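PDB 4YLE: periplasmic binding protein/LacI transcriptional regulator from Burkholderia multivorans, which probably binds a simple sugar or related small solute in the periplasm and delivers it to an ABC transporter for import. Local coordinates for residues Ala43-Phe47 / Asp257-Ala261; Asn223-Leu227 / Gly249-Val253. All blocks are in the same frame, centred on the assembly; numbering follows the deposited sequence.

Contact 1. Residues Ala43-Phe47 / Asp257-Ala261; sequences ANEFF and DNINA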
ATOM      1  N   ALA A  43     -10.269  -7.890  -0.725  1.00 30.97           N
ATOM      2  CA  ALA A  43     -11.074  -7.549   0.429  1.00 37.34           C
ATOM      3  C   ALA A  43     -10.949  -6.034   0.704  1.00 41.12           C
ATOM      4  O   ALA A  43     -11.919  -5.379   1.111  1.00 41.22           O
ATOM      5  CB  ALA A  43     -10.643  -8.377   1.623  1.00 39.98           C
ATOM      6  N   ASN A  44      -9.776  -5.485   0.373  1.00 25.51           N
ATOM      7  CA  ASN A  44      -9.314  -4.168   0.840  1.00 23.84           C
ATOM      8  C   ASN A  44      -9.877  -3.086  -0.060  1.00 22.88           C
ATOM      9  O   ASN A  44      -9.634  -3.124  -1.277  1.00 21.65           O
ATOM     10  CB  ASN A  44      -7.787  -4.151   0.817  1.00 22.72           C
ATOM     11  CG  ASN A  44      -7.177  -2.877   1.387  1.00 21.44           C
ATOM     12  OD1 ASN A  44      -7.856  -1.875   1.624  1.00 21.13           O
ATOM     13  ND2 ASN A  44      -5.870  -2.931   1.620  1.00 21.06           N
ATOM     14  N   GLU A  45     -10.663  -2.160   0.490  1.00 22.81           N
ATOM     15  CA  GLU A  45     -11.231  -1.130  -0.366  1.00 25.52           C
ATOM     16  C   GLU A  45     -10.200  -0.330  -1.156  1.00 19.85           C
ATOM     17  O   GLU A  45     -10.507   0.214  -2.211  1.00 23.20           O
ATOM     18  CB  GLU A  45     -12.061  -0.129   0.416  1.00 28.02           C
ATOM     19  CG  GLU A  45     -13.064   0.551  -0.532  1.00 49.48           C
ATOM     20  CD  GLU A  45     -13.669   1.819   0.008  1.00 47.57           C
ATOM     21  OE1 GLU A  45     -14.866   1.748   0.372  1.00 50.36           O
ATOM     22  OE2 GLU A  45     -12.963   2.872   0.036  1.00 32.01           O
ATOM     23  N   PHE A  46      -9.000  -0.201  -0.621  1.00 19.11           N
ATOM     24  CA  PHE A  46      -7.937   0.463  -1.359  1.00 17.53           C
ATOM     25  C   PHE A  46      -7.826  -0.087  -2.784  1.00 17.44           C
ATOM     26  O   PHE A  46      -7.729   0.662  -3.764  1.00 16.09           O
ATOM     27  CB  PHE A  46      -6.618   0.288  -0.627  1.00 17.40           C
ATOM     28  CG  PHE A  46      -5.447   0.948  -1.319  1.00 16.21           C
ATOM     29  CD1 PHE A  46      -5.191   2.303  -1.164  1.00 15.66           C
ATOM     30  CD2 PHE A  46      -4.581   0.198  -2.099  1.00 16.06           C
ATOM     31  CE1 PHE A  46      -4.102   2.899  -1.803  1.00 15.19           C
ATOM     32  CE2 PHE A  46      -3.496   0.768  -2.716  1.00 16.40           C
ATOM     33  CZ  PHE A  46      -3.254   2.127  -2.584  1.00 15.34           C
ATOM     34  N   PHE A  47      -7.830  -1.407  -2.917  1.00 17.98           N
ATOM     35  CA  PHE A  47      -7.688  -1.998  -4.235  1.00 18.03           C
ATOM     36  C   PHE A  47      -8.964  -1.991  -5.018  1.00 19.84           C
ATOM     37  O   PHE A  47      -8.924  -1.933  -6.262  1.00 18.16           O
ATOM     38  CB  PHE A  47      -7.089  -3.393  -4.095  1.00 19.13           C
ATOM     39  CG  PHE A  47      -5.683  -3.334  -3.614  1.00 18.73           C
ATOM     40  CD1 PHE A  47      -4.698  -2.816  -4.437  1.00 17.76           C
ATOM     41  CD2 PHE A  47      -5.357  -3.701  -2.330  1.00 19.52           C
ATOM     42  CE1 PHE A  47      -3.395  -2.702  -3.976  1.00 20.52           C
ATOM     43  CE2 PHE A  47      -4.060  -3.590  -1.867  1.00 19.39           C
ATOM     44  CZ  PHE A  47      -3.088  -3.070  -2.687  1.00 18.52           C
ATOM     45  N   ASP A 257      -4.635   5.450   3.894  1.00 16.79           N
ATOM     46  CA  ASP A 257      -5.341   4.994   2.654  1.00 14.03           C
ATOM     47  C   ASP A 257      -6.557   5.854   2.342  1.00 18.25           C
ATOM     48  O   ASP A 257      -6.968   5.949   1.180  1.00 19.34           O
ATOM     49  CB  ASP A 257      -5.836   3.528   2.682  1.00 15.94           C
ATOM     50  CG  ASP A 257      -4.702   2.506   2.512  1.00 18.28           C
ATOM     51  OD1 ASP A 257      -3.592   2.908   2.122  1.00 16.39           O
ATOM     52  OD2 ASP A 257      -4.928   1.310   2.803  1.00 15.73           O
ATOM     53  N   ASN A 258      -7.174   6.422   3.373  1.00 19.46           N
ATOM     54  CA  ASN A 258      -8.434   7.137   3.226  1.00 20.92           C
ATOM     55  C   ASN A 258      -9.548   6.310   2.560  1.00 20.96           C
ATOM     56  O   ASN A 258     -10.232   6.781   1.624  1.00 22.60           O
ATOM     57  CB  ASN A 258      -8.185   8.425   2.458  1.00 20.53           C
ATOM     58  CG  ASN A 258      -9.309   9.414   2.587  1.00 25.15           C
ATOM     59  OD1 ASN A 258     -10.064   9.424   3.568  1.00 26.00           O
ATOM     60  ND2 ASN A 258      -9.456  10.252   1.566  1.00 23.97           N
ATOM     61  N   ILE A 259      -9.764   5.085   3.042  1.00 21.71           N
ATOM     62  CA  ILE A 259     -10.895   4.298   2.532  1.00 21.42           C
ATOM     63  C   ILE A 259     -12.225   4.819   3.062  1.00 28.53           C
ATOM     64  O   ILE A 259     -12.282   5.445   4.114  1.00 25.83           O
ATOM     65  CB  ILE A 259     -10.764   2.795   2.868  1.00 21.75           C
ATOM     66  CG1 ILE A 259     -10.851   2.576   4.381  1.00 23.04           C
ATOM     67  CG2 ILE A 259      -9.467   2.257   2.246  1.00 19.67           C
ATOM     68  CD1 ILE A 259     -10.765   1.126   4.830  1.00 24.81           C
ATOM     69  N   ASN A 260     -13.302   4.571   2.321  1.00 22.87           N
ATOM     70  CA  ASN A 260     -14.610   5.062   2.745  1.00 24.70           C
ATOM     71  C   ASN A 260     -14.954   4.634   4.147  1.00 24.59           C
ATOM     72  O   ASN A 260     -15.551   5.404   4.891  1.00 27.04           O
ATOM     73  CB  ASN A 260     -15.710   4.586   1.803  1.00 27.18           C
ATOM     74  CG  ASN A 260     -15.635   5.266   0.482  1.00 43.66           C
ATOM     75  OD1 ASN A 260     -15.526   6.490   0.433  1.00 57.08           O
ATOM     76  ND2 ASN A 260     -15.650   4.491  -0.607  1.00 51.92           N
ATOM     77  N   ALA A 261     -14.584   3.411   4.519  1.00 24.27           N
ATOM     78  CA  ALA A 261     -14.973   2.905   5.838  1.00 28.32           C
ATOM     79  C   ALA A 261     -14.398   3.797   6.941  1.00 29.71           C
ATOM     80  O   ALA A 261     -14.937   3.851   8.040  1.00 29.64           O
ATOM     81  CB  ALA A 261     -14.521   1.457   6.018  1.00 33.87           C
TER
HETATM   82  O   HOH W   1      -6.849  -0.127   4.154  1.00 15.83           O
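Asn44 stands at the N-cap of helix 45-60. Asn44 OD1 accepts from Phe46 N at 3.0 Å and takes a second hydrogen bond from a water at 3.2 Å. That water also donates to Asp257 OD2 at 2.8 Å, so it bridges the two segments. Asn44 ND2 is hydrogen-bonded to Glu75. Glu45 supplies the direct polar link. Glu45 OE2 accepts from Asn260 N at 2.9 Å, and Glu45 OE1 from Asn260 ND2 at 3.0 Å. The carboxylate thus receives one backbone and one side-chain donor of the same residue. Asn260 OD1 is hydrogen-bonded to Lys263. Phe46 lies beside Ile259 and Asp257: its N is 3.8 Å from Ile259 CG2, and its CD1 is 3.7 Å from Asp257 OD1. Asp257 OD1 is hydrogen-bonded to Gln277. The first segment belongs to one lobe of the periplasmic binding fold, and the second follows a strand of the other. Asn44 ND2 and Asp257 OD2 also bond to an unidentified ligand, which places the contact at the cleft. Hydrogen bonds to Glu45 and a bridging water make the specific links, with Ile259 packed between them; this is consistent with an interface that parts when the lobes open.

Contact 2. Residues Asn223-Leu227 / Gly249-Val253; sequences NLKAL and GKVYV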
ATOM      1  N   ASN A 223      -0.571   2.738  29.813  1.00 24.00           N
ATOM      2  CA  ASN A 223      -0.423   4.167  29.587  1.00 28.05           C
ATOM      3  C   ASN A 223      -0.291   4.558  28.103  1.00 21.07           C
ATOM      4  O   ASN A 223       0.057   5.684  27.792  1.00 24.15           O
ATOM      5  CB  ASN A 223       0.796   4.664  30.355  1.00 37.55           C
ATOM      6  CG  ASN A 223       0.773   4.239  31.814  1.00 42.79           C
ATOM      7  OD1 ASN A 223       1.581   3.421  32.270  1.00 44.25           O
ATOM      8  ND2 ASN A 223      -0.164   4.793  32.548  1.00 30.00           N
ATOM      9  N   LEU A 224      -0.589   3.630  27.208  1.00 20.81           N
ATOM     10  CA  LEU A 224      -0.491   3.893  25.783  1.00 19.06           C
ATOM     11  C   LEU A 224      -1.378   5.061  25.377  1.00 19.26           C
ATOM     12  O   LEU A 224      -2.524   5.146  25.808  1.00 21.32           O
ATOM     13  CB  LEU A 224      -0.885   2.653  24.977  1.00 18.52           C
ATOM     14  CG  LEU A 224      -0.296   2.662  23.570  1.00 18.12           C
ATOM     15  CD1 LEU A 224       1.187   2.352  23.658  1.00 21.43           C
ATOM     16  CD2 LEU A 224      -1.018   1.661  22.666  1.00 24.06           C
ATOM     17  N   LYS A 225      -0.851   5.956  24.539  1.00 20.07           N
ATOM     18  CA  LYS A 225      -1.608   7.144  24.143  1.00 22.77           C
ATOM     19  C   LYS A 225      -2.060   7.140  22.688  1.00 18.13           C
ATOM     20  O   LYS A 225      -2.965   7.889  22.332  1.00 21.81           O
ATOM     21  CB  LYS A 225      -0.763   8.385  24.387  1.00 24.72           C
ATOM     22  CG  LYS A 225      -0.458   8.617  25.836  1.00 26.11           C
ATOM     23  CD  LYS A 225      -1.689   9.129  26.561  1.00 29.76           C
ATOM     24  CE  LYS A 225      -1.305   9.671  27.927  1.00 48.19           C
ATOM     25  NZ  LYS A 225      -2.433  10.392  28.569  1.00 64.08           N
ATOM     26  N   ALA A 226      -1.441   6.313  21.841  1.00 18.04           N
ATOM     27  CA  ALA A 226      -1.815   6.274  20.446  1.00 18.54           C
ATOM     28  C   ALA A 226      -1.350   4.998  19.777  1.00 16.05           C
ATOM     29  O   ALA A 226      -0.381   4.357  20.195  1.00 18.05           O
ATOM     30  CB  ALA A 226      -1.240   7.456  19.709  1.00 18.08           C
ATOM     31  N   LEU A 227      -2.069   4.652  18.728  1.00 15.10           N
ATOM     32  CA  LEU A 227      -1.722   3.551  17.854  1.00 17.65           C
ATOM     33  C   LEU A 227      -1.590   4.086  16.444  1.00 16.27           C
ATOM     34  O   LEU A 227      -2.548   4.626  15.908  1.00 17.42           O
ATOM     35  CB  LEU A 227      -2.801   2.485  17.893  1.00 18.51           C
ATOM     36  CG  LEU A 227      -2.889   1.751  19.235  1.00 16.67           C
ATOM     37  CD1 LEU A 227      -4.292   1.179  19.512  1.00 18.68           C
ATOM     38  CD2 LEU A 227      -1.833   0.663  19.322  1.00 17.98           C
ATOM     39  N   GLY A 249     -11.679   7.562  23.010  1.00 31.68           N
ATOM     40  CA  GLY A 249     -11.516   8.932  23.455  1.00 43.08           C
ATOM     41  C   GLY A 249     -10.260   9.202  24.259  1.00 35.89           C
ATOM     42  O   GLY A 249      -9.983  10.352  24.581  1.00 41.32           O
ATOM     43  N   LYS A 250      -9.491   8.151  24.565  1.00 30.73           N
ATOM     44  CA  LYS A 250      -8.288   8.273  25.388  1.00 30.88           C
ATOM     45  C   LYS A 250      -7.021   7.812  24.658  1.00 23.17           C
ATOM     46  O   LYS A 250      -5.893   8.099  25.079  1.00 28.68           O
ATOM     47  CB  LYS A 250      -8.459   7.468  26.662  1.00 31.31           C
ATOM     48  CG  LYS A 250      -9.626   7.960  27.535  1.00 44.64           C
ATOM     49  CD  LYS A 250      -9.746   7.155  28.810  1.00 45.14           C
ATOM     50  CE  LYS A 250     -10.765   7.770  29.778  1.00 46.32           C
ATOM     51  NZ  LYS A 250     -12.091   8.071  29.149  1.00 58.56           N
ATOM     52  N   VAL A 251      -7.211   7.071  23.571  1.00 22.53           N
ATOM     53  CA  VAL A 251      -6.107   6.538  22.779  1.00 22.22           C
ATOM     54  C   VAL A 251      -6.390   6.919  21.342  1.00 20.48           C
ATOM     55  O   VAL A 251      -7.455   6.590  20.815  1.00 24.30           O
ATOM     56  CB  VAL A 251      -5.975   5.005  22.915  1.00 21.13           C
ATOM     57  CG1 VAL A 251      -4.891   4.445  21.961  1.00 23.11           C
ATOM     58  CG2 VAL A 251      -5.659   4.639  24.353  1.00 25.04           C
ATOM     59  N   TYR A 252      -5.487   7.689  20.752  1.00 21.83           N
ATOM     60  CA  TYR A 252      -5.633   8.106  19.374  1.00 21.45           C
ATOM     61  C   TYR A 252      -5.295   6.971  18.425  1.00 19.29           C
ATOM     62  O   TYR A 252      -4.414   6.150  18.706  1.00 17.43           O
ATOM     63  CB  TYR A 252      -4.737   9.302  19.074  1.00 21.61           C
ATOM     64  CG  TYR A 252      -5.215  10.605  19.684  1.00 19.57           C
ATOM     65  CD1 TYR A 252      -6.363  11.213  19.216  1.00 26.78           C
ATOM     66  CD2 TYR A 252      -4.498  11.232  20.689  1.00 24.65           C
ATOM     67  CE1 TYR A 252      -6.804  12.419  19.732  1.00 32.00           C
ATOM     68  CE2 TYR A 252      -4.942  12.436  21.228  1.00 29.76           C
ATOM     69  CZ  TYR A 252      -6.095  13.022  20.739  1.00 35.19           C
ATOM     70  OH  TYR A 252      -6.551  14.219  21.266  1.00 38.87           O
ATOM     71  N   VAL A 253      -5.994   6.949  17.295  1.00 19.47           N
ATOM     72  CA  VAL A 253      -5.671   6.042  16.193  1.00 16.63           C
ATOM     73  C   VAL A 253      -5.472   6.824  14.889  1.00 16.51           C
ATOM     74  O   VAL A 253      -6.304   7.668  14.540  1.00 21.13           O
ATOM     75  CB  VAL A 253      -6.783   4.994  15.973  1.00 18.26           C
ATOM     76  CG1 VAL A 253      -6.485   4.117  14.784  1.00 19.73           C
ATOM     77  CG2 VAL A 253      -6.995   4.164  17.208  1.00 23.28           C
TER
HETATM   78  O   HOH W   2      -4.243   9.729  23.920  1.00 27.50           O
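Two backbone hydrogen bonds join these parallel strands. Tyr252 N donates to Lys225 O at 3.0 Å, and Leu227 N donates to Tyr252 O at 2.8 Å. Tyr252 thus bonds to both residues flanking its bridge partner Ala226, as in a parallel ladder. Lys225 O also accepts from a water at 2.7 Å. The same water donates to Lys250 O at 2.6 Å, and so satisfies a carbonyl before the strand. Weaker CA-H...O contacts add to the ladder, such as Ala226 CA to Tyr252 O at 3.1 Å. Further along, the backbone of Leu227 is also hydrogen-bonded to Val254. On its other edge, strand 226-229 bonds to strand 166-171, with Ala226 linked to Gly168. Ala226 CB meets Tyr252 CB at 4.0 Å, on the side covered by helix 146-160. Leu227 CD1 meets Val251 CG1 at 4.1 Å, under helices 207-220 and 232-244. This is a beta-alpha-beta unit of a Rossmann-like lobe. Its backbone bonds set the strand register, while apolar side chains seal the sheet against its helices.

From the N terminus, strand 34-39 of the first lobe leads into 43-47, at the start of helix 45-60. The chain then completes much of that lobe and crosses to the second. There 223-227 enters strand 226-229. Helix 232-244 carries the chain over to 249-253, where contact 2 closes a short loop with 21 residues between its segments. Strand 252-254 runs on to 257-261, which meets 43-47 and closes the far longer loop of contact 1, with 209 residues between. Contact 2 is nested inside it. Their centres are 23 Å apart. Contact 2 ties strands within one lobe, whereas contact 1 joins the two lobes across the cleft.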